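PDB 4R7F: uncharacterized protein from Parabacteroides merdae, which is of unknown function but carries three immunoglobulin-like beta-sandwich domains, the N-terminal one probably related to the first domain of type 9 secretion system plug proteins. Local coordinates for residues A[5-9]-A[315-321]; A[189-193]-A[356-360]; A[296-302]-A[328-334]; A[304-310]-A[347-353]. One frame throughout, in Å; residues are numbered along the deposited sequence.

Contact 1. Residues A[5-9]-A[315-321]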
# COMPACT_ATOMS: atom_id res chain seq x y z
N PHE A 5 24.35 8.58 -15.77
CA PHE A 5 24.59 7.34 -15.07
C PHE A 5 23.24 6.73 -14.72
O PHE A 5 22.35 7.42 -14.22
CB PHE A 5 25.41 7.55 -13.80
CG PHE A 5 26.77 8.11 -14.05
CD1 PHE A 5 26.93 9.44 -14.33
CD2 PHE A 5 27.88 7.28 -14.05
CE1 PHE A 5 28.19 9.95 -14.63
CE2 PHE A 5 29.12 7.78 -14.32
CZ PHE A 5 29.29 9.11 -14.62
N PHE A 6 23.10 5.46 -15.01
CA PHE A 6 21.88 4.75 -14.76
C PHE A 6 22.23 3.33 -14.46
O PHE A 6 23.28 2.83 -14.89
CB PHE A 6 20.90 4.85 -15.94
CG PHE A 6 21.44 4.36 -17.26
CD1 PHE A 6 22.15 5.22 -18.10
CD2 PHE A 6 21.16 3.09 -17.69
CE1 PHE A 6 22.61 4.80 -19.34
CE2 PHE A 6 21.63 2.64 -18.94
CZ PHE A 6 22.35 3.49 -19.77
N THR A 7 21.38 2.67 -13.71
CA THR A 7 21.63 1.28 -13.40
C THR A 7 21.59 0.47 -14.67
O THR A 7 20.57 0.44 -15.36
CB THR A 7 20.61 0.77 -12.41
OG1 THR A 7 20.75 1.53 -11.21
CG2 THR A 7 20.83 -0.74 -12.14
N ASP A 8 22.72 -0.16 -14.96
CA ASP A 8 22.92 -0.96 -16.18
C ASP A 8 24.10 -1.94 -16.05
O ASP A 8 25.03 -1.72 -15.32
CB ASP A 8 23.19 -0.02 -17.34
CG ASP A 8 22.96 -0.67 -18.69
OD1 ASP A 8 22.23 -1.69 -18.80
OD2 ASP A 8 23.54 -0.14 -19.66
N VAL A 9 24.01 -3.06 -16.75
CA VAL A 9 25.05 -4.06 -16.76
C VAL A 9 25.74 -4.04 -18.12
O VAL A 9 25.08 -4.03 -19.13
CB VAL A 9 24.43 -5.45 -16.55
CG1 VAL A 9 25.46 -6.56 -16.76
CG2 VAL A 9 23.86 -5.54 -15.16
N ASN A 315 16.67 -4.11 -15.68
CA ASN A 315 16.90 -2.83 -15.00
C ASN A 315 16.11 -1.68 -15.64
O ASN A 315 16.53 -0.51 -15.62
CB ASN A 315 18.40 -2.53 -14.99
CG ASN A 315 19.20 -3.66 -14.37
OD1 ASN A 315 19.94 -4.40 -15.05
ND2 ASN A 315 19.04 -3.81 -13.08
N ASN A 316 14.97 -2.02 -16.23
CA ASN A 316 14.18 -1.01 -16.95
C ASN A 316 14.98 -0.18 -18.00
O ASN A 316 14.65 0.95 -18.28
CB ASN A 316 13.42 -0.13 -15.96
CG ASN A 316 12.26 -0.87 -15.32
OD1 ASN A 316 11.58 -1.67 -15.95
ND2 ASN A 316 12.05 -0.63 -14.06
N VAL A 317 16.01 -0.79 -18.59
CA VAL A 317 16.76 -0.20 -19.69
C VAL A 317 16.18 -0.64 -21.04
O VAL A 317 15.98 -1.83 -21.29
CB VAL A 317 18.25 -0.59 -19.55
CG1 VAL A 317 19.12 -0.13 -20.73
CG2 VAL A 317 18.80 -0.06 -18.22
N LEU A 318 15.91 0.34 -21.89
CA LEU A 318 15.46 0.11 -23.25
C LEU A 318 16.68 0.32 -24.12
O LEU A 318 17.06 1.45 -24.40
CB LEU A 318 14.35 1.09 -23.65
CG LEU A 318 13.14 1.08 -22.70
CD1 LEU A 318 12.10 2.04 -23.24
CD2 LEU A 318 12.59 -0.32 -22.60
N ASP A 319 17.28 -0.80 -24.53
CA ASP A 319 18.42 -0.84 -25.43
C ASP A 319 18.49 -2.20 -26.18
O ASP A 319 17.55 -2.99 -26.17
CB ASP A 319 19.69 -0.56 -24.62
CG ASP A 319 20.13 -1.75 -23.72
OD1 ASP A 319 19.39 -2.79 -23.62
OD2 ASP A 319 21.23 -1.64 -23.09
N GLU A 320 19.62 -2.48 -26.81
CA GLU A 320 19.79 -3.64 -27.67
C GLU A 320 19.70 -4.93 -26.91
O GLU A 320 19.47 -5.95 -27.50
CB GLU A 320 21.16 -3.61 -28.36
CG GLU A 320 21.32 -2.45 -29.34
CD GLU A 320 21.90 -1.15 -28.74
OE1 GLU A 320 22.18 -1.05 -27.50
OE2 GLU A 320 22.05 -0.21 -29.57
N LYS A 321 19.94 -4.90 -25.60
CA LYS A 321 19.78 -6.08 -24.80
C LYS A 321 18.34 -6.42 -24.61
O LYS A 321 18.05 -7.59 -24.53
CB LYS A 321 20.39 -5.92 -23.42
CG LYS A 321 21.86 -5.54 -23.37
CD LYS A 321 22.30 -5.73 -21.90
CE LYS A 321 23.12 -4.58 -21.34
NZ LYS A 321 22.36 -3.30 -21.17
O HOH W 1 18.26 1.74 -15.23
O HOH W 2 22.09 0.85 -22.33
O HOH W 3 20.71 -3.87 -17.99
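A lysine placed between two carboxylates can hold together segments hundreds of residues apart. K321 NZ lies 2.9 Å from D8 OD1 and 2.8 Å from D319 OD2, a salt bridge on each side. Its charge offsets the crowding of the two acids, whose D8 OD2 and D319 OD2 stand 4.4 Å apart with a water donating to both. D319 also forms an Asx turn, K321 N giving a 2.9 Å hydrogen bond to D319 OD1. A second water joins T7 O to N315 O. The packing is modest: V317 CG2 sits 3.4 Å from T7 O and meets the edge of the F6 ring, 4.0 Å from CD2, while T7 CG2 rests 3.7 Å from N315 ND2. T7 OG1 turns instead to the backbone of C134. With 298 Å² buried and water at the seam, the contact lies at the surface, where the D8–K321–D319 salt-bridge network ties the N-terminal segment, which enters strand 8-9, to the loop following strand 305-310.

Contact 2. Residues A[189-193]-A[356-360]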
# COMPACT_ATOMS: atom_id res chain seq x y z
N ASN A 189 9.43 3.01 -11.55
CA ASN A 189 10.88 3.00 -11.60
C ASN A 189 11.51 3.04 -13.00
O ASN A 189 12.61 2.51 -13.20
CB ASN A 189 11.39 1.83 -10.74
CG ASN A 189 11.36 2.18 -9.25
OD1 ASN A 189 12.10 3.03 -8.78
ND2 ASN A 189 10.45 1.56 -8.53
N ARG A 190 10.80 3.65 -13.95
CA ARG A 190 11.24 3.73 -15.35
C ARG A 190 11.80 5.10 -15.56
O ARG A 190 11.16 6.12 -15.21
CB ARG A 190 10.07 3.53 -16.30
CG ARG A 190 9.61 2.09 -16.42
CD ARG A 190 8.26 1.96 -17.14
NE ARG A 190 8.28 2.64 -18.43
CZ ARG A 190 7.19 2.86 -19.16
NH1 ARG A 190 6.00 2.50 -18.72
NH2 ARG A 190 7.30 3.46 -20.33
N ARG A 191 12.97 5.16 -16.17
CA ARG A 191 13.53 6.43 -16.60
C ARG A 191 13.07 6.84 -17.94
O ARG A 191 13.06 8.01 -18.24
CB ARG A 191 15.04 6.38 -16.61
CG ARG A 191 15.59 6.29 -15.19
CD ARG A 191 16.98 6.90 -15.16
NE ARG A 191 17.66 6.64 -13.90
CZ ARG A 191 18.92 7.01 -13.66
NH1 ARG A 191 19.64 7.63 -14.61
NH2 ARG A 191 19.47 6.74 -12.48
N ASP A 192 12.68 5.90 -18.79
CA ASP A 192 12.38 6.23 -20.18
C ASP A 192 11.24 7.23 -20.35
O ASP A 192 11.28 8.05 -21.27
CB ASP A 192 12.10 4.95 -20.96
CG ASP A 192 10.81 4.27 -20.53
OD1 ASP A 192 10.81 3.60 -19.48
OD2 ASP A 192 9.80 4.37 -21.26
N ASN A 193 10.21 7.16 -19.50
CA ASN A 193 9.09 8.11 -19.60
C ASN A 193 8.95 9.01 -18.37
O ASN A 193 7.85 9.45 -18.02
CB ASN A 193 7.79 7.38 -19.88
CG ASN A 193 7.31 6.57 -18.69
OD1 ASN A 193 8.09 6.22 -17.81
ND2 ASN A 193 6.01 6.30 -18.64
N SER A 356 12.90 7.94 -27.47
CA SER A 356 13.47 7.08 -26.40
C SER A 356 12.44 6.70 -25.30
O SER A 356 12.80 6.11 -24.27
CB SER A 356 14.66 7.79 -25.75
OG SER A 356 14.21 9.02 -25.23
N VAL A 357 11.19 7.05 -25.55
CA VAL A 357 10.10 6.87 -24.61
C VAL A 357 9.22 5.68 -24.99
O VAL A 357 8.59 5.67 -26.06
CB VAL A 357 9.22 8.12 -24.61
CG1 VAL A 357 8.04 7.92 -23.69
CG2 VAL A 357 10.04 9.33 -24.24
N GLY A 358 9.15 4.72 -24.09
CA GLY A 358 8.35 3.51 -24.31
C GLY A 358 6.89 3.72 -23.94
O GLY A 358 6.54 4.49 -23.04
N GLN A 359 6.03 3.02 -24.66
CA GLN A 359 4.59 3.13 -24.48
C GLN A 359 4.00 1.79 -24.11
O GLN A 359 4.30 0.79 -24.75
CB GLN A 359 3.97 3.54 -25.80
CG GLN A 359 4.20 4.99 -26.20
CD GLN A 359 3.76 5.28 -27.66
OE1 GLN A 359 2.94 4.56 -28.25
NE2 GLN A 359 4.32 6.31 -28.24
N THR A 360 3.17 1.77 -23.08
CA THR A 360 2.38 0.59 -22.71
C THR A 360 1.14 0.43 -23.62
O THR A 360 0.52 -0.63 -23.69
CB THR A 360 1.88 0.78 -21.26
OG1 THR A 360 1.47 2.15 -21.12
CG2 THR A 360 2.95 0.48 -20.27
O HOH W 4 3.03 3.52 -18.68
O HOH W 5 13.54 8.96 -22.53
O HOH W 6 4.95 6.41 -21.63
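R190 extends its guanidinium across the backbone of G358 toward the side chain of T360, meeting G358 O with its edge and passing 4.0 Å from T360 CG2 with NH1. The arginine is first fixed within its own loop: NE bonds to D192 OD1 at 2.9 Å and NH2 to D192 OD2 at 2.8 Å, both nearly straight, a bidentate salt bridge. Each partner of that pair then reaches across. D192 OD2 accepts from G358 N at 2.9 Å, and R190 NH2 gives a weak 3.0 Å hydrogen bond to G358 O. The internal ion pair thus binds the N–H and C=O of one residue in a chain without regular structure. Waters widen the grip, one between D192 O and S356 OG, another from N193 ND2, which also bonds to Q187 OE1, to G358 O. Apolar contact is slight: V357 CG1 lies 3.9 Å from N193 CB, and V357 CG2 lies 3.5 Å from D192 O. Around it, R190 packs on L349 of strand 342-352, which T360 also touches, and the backbone of Q359 bonds to that of F350; the loop after strand 181-187 is thereby held against the loop that leaves strand 342-352.

Contact 3. Residues A[296-302]-A[328-334]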
# COMPACT_ATOMS: atom_id res chain seq x y z
N THR A 296 7.53 -15.16 -25.88
CA THR A 296 6.87 -15.14 -27.16
C THR A 296 5.71 -14.18 -27.10
O THR A 296 4.85 -14.33 -26.23
CB THR A 296 6.32 -16.54 -27.52
OG1 THR A 296 7.42 -17.45 -27.64
CG2 THR A 296 5.63 -16.51 -28.83
N LEU A 297 5.68 -13.20 -28.02
CA LEU A 297 4.53 -12.30 -28.17
C LEU A 297 3.95 -12.45 -29.57
O LEU A 297 4.56 -12.02 -30.52
CB LEU A 297 4.91 -10.85 -27.89
CG LEU A 297 3.84 -9.77 -28.20
CD1 LEU A 297 2.62 -9.95 -27.31
CD2 LEU A 297 4.40 -8.37 -28.05
N ALA A 298 2.77 -13.06 -29.67
CA ALA A 298 2.15 -13.35 -30.97
C ALA A 298 1.27 -12.20 -31.44
O ALA A 298 0.22 -11.99 -30.92
CB ALA A 298 1.31 -14.62 -30.91
N CYS A 299 1.74 -11.45 -32.42
CA CYS A 299 0.97 -10.41 -33.04
C CYS A 299 1.71 -10.11 -34.28
O CYS A 299 2.85 -10.60 -34.48
CB CYS A 299 0.84 -9.18 -32.15
SG CYS A 299 2.38 -8.46 -31.61
N ASP A 300 1.05 -9.35 -35.15
CA ASP A 300 1.67 -8.84 -36.37
C ASP A 300 2.70 -7.85 -35.93
O ASP A 300 2.53 -7.27 -34.86
CB ASP A 300 0.63 -8.11 -37.20
CG ASP A 300 -0.27 -9.06 -37.99
OD1 ASP A 300 -0.01 -10.30 -38.06
OD2 ASP A 300 -1.22 -8.53 -38.59
N PRO A 301 3.76 -7.63 -36.74
CA PRO A 301 4.74 -6.68 -36.25
C PRO A 301 4.17 -5.26 -36.26
O PRO A 301 3.46 -4.87 -37.19
CB PRO A 301 5.90 -6.82 -37.23
CG PRO A 301 5.22 -7.14 -38.53
CD PRO A 301 4.06 -8.05 -38.12
N LEU A 302 4.50 -4.51 -35.22
CA LEU A 302 4.09 -3.14 -35.11
C LEU A 302 5.02 -2.26 -35.91
O LEU A 302 6.24 -2.30 -35.73
CB LEU A 302 4.08 -2.68 -33.65
CG LEU A 302 2.92 -3.16 -32.77
CD1 LEU A 302 3.02 -4.65 -32.57
CD2 LEU A 302 3.02 -2.49 -31.40
N PHE A 328 9.50 -13.58 -38.47
CA PHE A 328 8.51 -13.59 -39.54
C PHE A 328 8.11 -14.97 -40.01
O PHE A 328 7.19 -15.09 -40.77
CB PHE A 328 9.00 -12.78 -40.73
CG PHE A 328 9.11 -11.32 -40.46
CD1 PHE A 328 10.22 -10.82 -39.78
CD2 PHE A 328 8.13 -10.43 -40.89
CE1 PHE A 328 10.35 -9.46 -39.57
CE2 PHE A 328 8.23 -9.07 -40.64
CZ PHE A 328 9.34 -8.59 -39.97
N GLU A 329 8.79 -16.03 -39.59
CA GLU A 329 8.30 -17.34 -39.88
C GLU A 329 7.07 -17.63 -39.00
O GLU A 329 6.04 -18.10 -39.49
CB GLU A 329 9.37 -18.42 -39.64
CG GLU A 329 10.58 -18.34 -40.55
CD GLU A 329 10.26 -18.76 -41.99
OE1 GLU A 329 9.86 -19.92 -42.22
OE2 GLU A 329 10.42 -17.91 -42.91
N THR A 330 7.20 -17.37 -37.70
CA THR A 330 6.16 -17.69 -36.74
C THR A 330 5.17 -16.58 -36.53
O THR A 330 4.18 -16.83 -35.87
CB THR A 330 6.70 -18.02 -35.35
OG1 THR A 330 7.54 -16.94 -34.91
CG2 THR A 330 7.48 -19.31 -35.40
N LYS A 331 5.43 -15.40 -37.09
CA LYS A 331 4.70 -14.15 -36.80
C LYS A 331 4.64 -13.78 -35.31
O LYS A 331 3.57 -13.50 -34.75
CB LYS A 331 3.30 -14.18 -37.41
CG LYS A 331 3.28 -14.48 -38.90
CD LYS A 331 4.05 -13.46 -39.72
CE LYS A 331 4.25 -13.96 -41.15
NZ LYS A 331 5.22 -13.10 -41.91
N GLN A 332 5.80 -13.75 -34.68
CA GLN A 332 5.92 -13.51 -33.25
C GLN A 332 7.15 -12.73 -32.94
O GLN A 332 8.19 -12.90 -33.59
CB GLN A 332 6.02 -14.82 -32.52
CG GLN A 332 4.82 -15.73 -32.77
CD GLN A 332 5.01 -17.08 -32.15
OE1 GLN A 332 6.13 -17.60 -32.07
NE2 GLN A 332 3.92 -17.66 -31.71
N TYR A 333 7.06 -11.88 -31.94
CA TYR A 333 8.25 -11.34 -31.28
C TYR A 333 8.77 -12.44 -30.36
O TYR A 333 7.98 -13.08 -29.66
CB TYR A 333 7.88 -10.08 -30.49
CG TYR A 333 7.56 -8.84 -31.33
CD1 TYR A 333 8.56 -7.99 -31.76
CD2 TYR A 333 6.26 -8.51 -31.64
CE1 TYR A 333 8.30 -6.88 -32.52
CE2 TYR A 333 5.97 -7.38 -32.37
CZ TYR A 333 6.99 -6.55 -32.82
OH TYR A 333 6.71 -5.40 -33.56
N GLU A 334 10.07 -12.70 -30.37
CA GLU A 334 10.65 -13.76 -29.57
C GLU A 334 11.99 -13.36 -29.01
O GLU A 334 12.77 -12.71 -29.67
CB GLU A 334 10.81 -15.04 -30.39
CG GLU A 334 9.49 -15.71 -30.78
CD GLU A 334 9.65 -17.07 -31.47
OE1 GLU A 334 10.52 -17.84 -31.03
OE2 GLU A 334 8.87 -17.38 -32.42
O HOH W 7 10.64 -17.57 -27.82
O HOH W 8 7.99 -3.27 -34.09
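T296 pairs with E334 as a non-hydrogen-bonded antiparallel pair; its CA lies 3.4 Å from Y333 O in a CA-H...O contact, and a water joins T296 OG1 to E334 OE1. L297 comes next, in the hydrogen-bonded pair with Y333: L297 N gives to Y333 O at 2.8 Å and Y333 N to L297 O at 2.9 Å. On the face opposite that of T296 and E334, L297 CB stands 4.0 Å from Y333 CB. A298 lies across from Q332. These are neighbouring strands, 290-298 and 332-340, of a five-stranded sheet in a protein built of immunoglobulin-like sandwiches; where 332-340 pairs with 325-327, K331 and Q332 both face N327 in a G1 beta bulge. C299 sets its SG at the edge of the Y333 ring, 5.0 Å from the centroid, a sulfur-aromatic contact. After D300, the CG of P301 comes 4.2 Å from F328 CE2, and its CA 3.6 Å from Y333 OH. The tyrosine, covered over 138 Å² by this segment, ends at L302, whose N donates to Y333 OH at 2.9 Å; that hydroxyl in turn gives its proton to a water bound to L302 O.

Contact 4. Residues A[304-310]-A[347-353]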
# COMPACT_ATOMS: atom_id res chain seq x y z
N ASP A 304 6.75 1.31 -37.52
CA ASP A 304 7.26 2.61 -37.07
C ASP A 304 7.77 2.58 -35.62
O ASP A 304 7.62 3.55 -34.90
CB ASP A 304 6.16 3.68 -37.21
CG ASP A 304 5.51 3.69 -38.61
OD1 ASP A 304 6.25 3.59 -39.61
OD2 ASP A 304 4.26 3.79 -38.69
N GLY A 305 8.33 1.45 -35.20
CA GLY A 305 8.89 1.37 -33.87
C GLY A 305 9.44 0.02 -33.57
O GLY A 305 9.43 -0.89 -34.44
N SER A 306 9.87 -0.14 -32.31
CA SER A 306 10.43 -1.40 -31.83
C SER A 306 9.83 -1.80 -30.50
O SER A 306 9.34 -0.96 -29.75
CB SER A 306 11.95 -1.27 -31.73
OG SER A 306 12.50 -0.99 -33.02
N VAL A 307 9.83 -3.11 -30.24
CA VAL A 307 9.26 -3.65 -29.01
C VAL A 307 10.40 -4.07 -28.11
O VAL A 307 11.40 -4.68 -28.59
CB VAL A 307 8.33 -4.84 -29.28
CG1 VAL A 307 7.77 -5.43 -27.99
CG2 VAL A 307 7.18 -4.37 -30.15
N TYR A 308 10.26 -3.71 -26.83
CA TYR A 308 11.23 -3.99 -25.79
C TYR A 308 10.59 -4.72 -24.60
O TYR A 308 9.52 -4.36 -24.12
CB TYR A 308 11.83 -2.70 -25.27
CG TYR A 308 12.68 -1.95 -26.25
CD1 TYR A 308 12.09 -1.13 -27.22
CD2 TYR A 308 14.06 -2.06 -26.22
CE1 TYR A 308 12.86 -0.44 -28.11
CE2 TYR A 308 14.84 -1.34 -27.11
CZ TYR A 308 14.23 -0.56 -28.06
OH TYR A 308 15.01 0.08 -28.96
N LEU A 309 11.30 -5.72 -24.12
CA LEU A 309 10.91 -6.43 -22.92
C LEU A 309 11.34 -5.56 -21.75
O LEU A 309 12.41 -4.98 -21.74
CB LEU A 309 11.60 -7.79 -22.93
CG LEU A 309 11.28 -8.89 -21.93
CD1 LEU A 309 9.79 -9.04 -21.65
CD2 LEU A 309 11.87 -10.17 -22.52
N ASN A 310 10.44 -5.35 -20.82
CA ASN A 310 10.64 -4.32 -19.84
C ASN A 310 10.35 -4.85 -18.44
O ASN A 310 9.43 -5.66 -18.23
CB ASN A 310 9.71 -3.16 -20.17
CG ASN A 310 9.87 -2.01 -19.23
OD1 ASN A 310 8.97 -1.66 -18.43
ND2 ASN A 310 11.03 -1.42 -19.27
N GLN A 347 6.74 -6.79 -19.01
CA GLN A 347 5.81 -6.29 -19.99
C GLN A 347 6.57 -5.90 -21.24
O GLN A 347 7.82 -5.94 -21.30
CB GLN A 347 5.06 -5.09 -19.46
CG GLN A 347 5.93 -3.88 -19.32
CD GLN A 347 5.22 -2.66 -18.75
OE1 GLN A 347 4.00 -2.62 -18.60
NE2 GLN A 347 6.01 -1.64 -18.44
N TYR A 348 5.80 -5.49 -22.22
CA TYR A 348 6.29 -5.21 -23.53
C TYR A 348 5.98 -3.76 -23.87
O TYR A 348 4.82 -3.37 -23.93
CB TYR A 348 5.60 -6.14 -24.53
CG TYR A 348 5.91 -7.62 -24.38
CD1 TYR A 348 7.16 -8.16 -24.73
CD2 TYR A 348 4.93 -8.49 -23.95
CE1 TYR A 348 7.40 -9.52 -24.61
CE2 TYR A 348 5.17 -9.83 -23.83
CZ TYR A 348 6.39 -10.35 -24.14
OH TYR A 348 6.54 -11.72 -24.01
N LEU A 349 7.02 -2.98 -24.11
CA LEU A 349 6.85 -1.59 -24.45
C LEU A 349 7.21 -1.38 -25.90
O LEU A 349 8.13 -1.98 -26.40
CB LEU A 349 7.76 -0.72 -23.59
CG LEU A 349 7.50 -0.64 -22.09
CD1 LEU A 349 8.52 0.33 -21.49
CD2 LEU A 349 6.09 -0.17 -21.80
N PHE A 350 6.47 -0.50 -26.55
CA PHE A 350 6.73 -0.04 -27.89
C PHE A 350 7.45 1.33 -27.84
O PHE A 350 6.99 2.24 -27.16
CB PHE A 350 5.37 0.13 -28.60
CG PHE A 350 5.46 0.63 -29.98
CD1 PHE A 350 5.98 -0.18 -30.99
CD2 PHE A 350 5.03 1.90 -30.30
CE1 PHE A 350 6.07 0.29 -32.30
CE2 PHE A 350 5.11 2.37 -31.60
CZ PHE A 350 5.61 1.56 -32.60
N VAL A 351 8.53 1.48 -28.59
CA VAL A 351 9.23 2.77 -28.70
C VAL A 351 9.12 3.21 -30.15
O VAL A 351 9.68 2.53 -31.02
CB VAL A 351 10.71 2.66 -28.32
CG1 VAL A 351 11.39 4.02 -28.43
CG2 VAL A 351 10.85 2.12 -26.91
N PRO A 352 8.37 4.30 -30.42
CA PRO A 352 8.17 4.83 -31.78
C PRO A 352 9.51 5.23 -32.34
O PRO A 352 10.40 5.53 -31.56
CB PRO A 352 7.27 6.08 -31.58
CG PRO A 352 6.78 5.99 -30.21
CD PRO A 352 7.70 5.12 -29.41
N THR A 353 9.69 5.17 -33.65
CA THR A 353 11.01 5.44 -34.24
C THR A 353 11.27 6.92 -34.02
O THR A 353 10.34 7.74 -34.09
CB THR A 353 11.13 5.05 -35.74
OG1 THR A 353 10.03 5.62 -36.48
CG2 THR A 353 11.21 3.46 -35.91
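Strand 305-310 pairs here with strand 342-352 in an antiparallel four-stranded sheet, whose V307, L309, Y348 and F350 face lies toward strand 290-298 of the neighbouring sheet. The hydrogen-bonded pairs S306–V351, Y308–L349 and N310–Q347 each carry two backbone bonds. The shortest runs 2.7 Å from N310 N to Q347 O; S306 N to V351 O measures 3.0 Å. T353 N extends the series to D304 O at 2.9 Å. On one face Q347 NE2 gives to N310 OD1 at 3.0 Å, and Y308 CE1 packs 3.5 Å from V351 CG2. On the other, L309 CD1 lies 3.8 Å from Y348 CE1. G305 CA approaches F350 CE1 at 3.4 Å and V351 O at 3.2 Å; a beta carbon there would clash with the ring. L309 and Y348 both pack on F295 of strand 290-298, and Y348 OH bonds to D256. The other edge of strand 305-310 has backbone bonds to S322 and M324, while F350 bonds to Q359 in the loop after strand 342-352.

From the N terminus, contact 1 closes the longest loop, joining residues 5-9 to 315-321 with 305 residues between. Contact 2 begins within that loop, at 189-193, but closes beyond it at 356-360, so the two cross; they also touch, through F5 O and R191 NH1. Contacts 3 and 4 are nested inside the loop of contact 2, cross each other and both cross contact 1. Contact 3 joins strands of one sheet and contact 4 strands of another, and the two pack together where Y333 meets V307 and L297 meets Y348. Contact 4 touches all the others, linking this sheet pair to the loops that reach back to the N-terminal segment and the loop after strand 181-187.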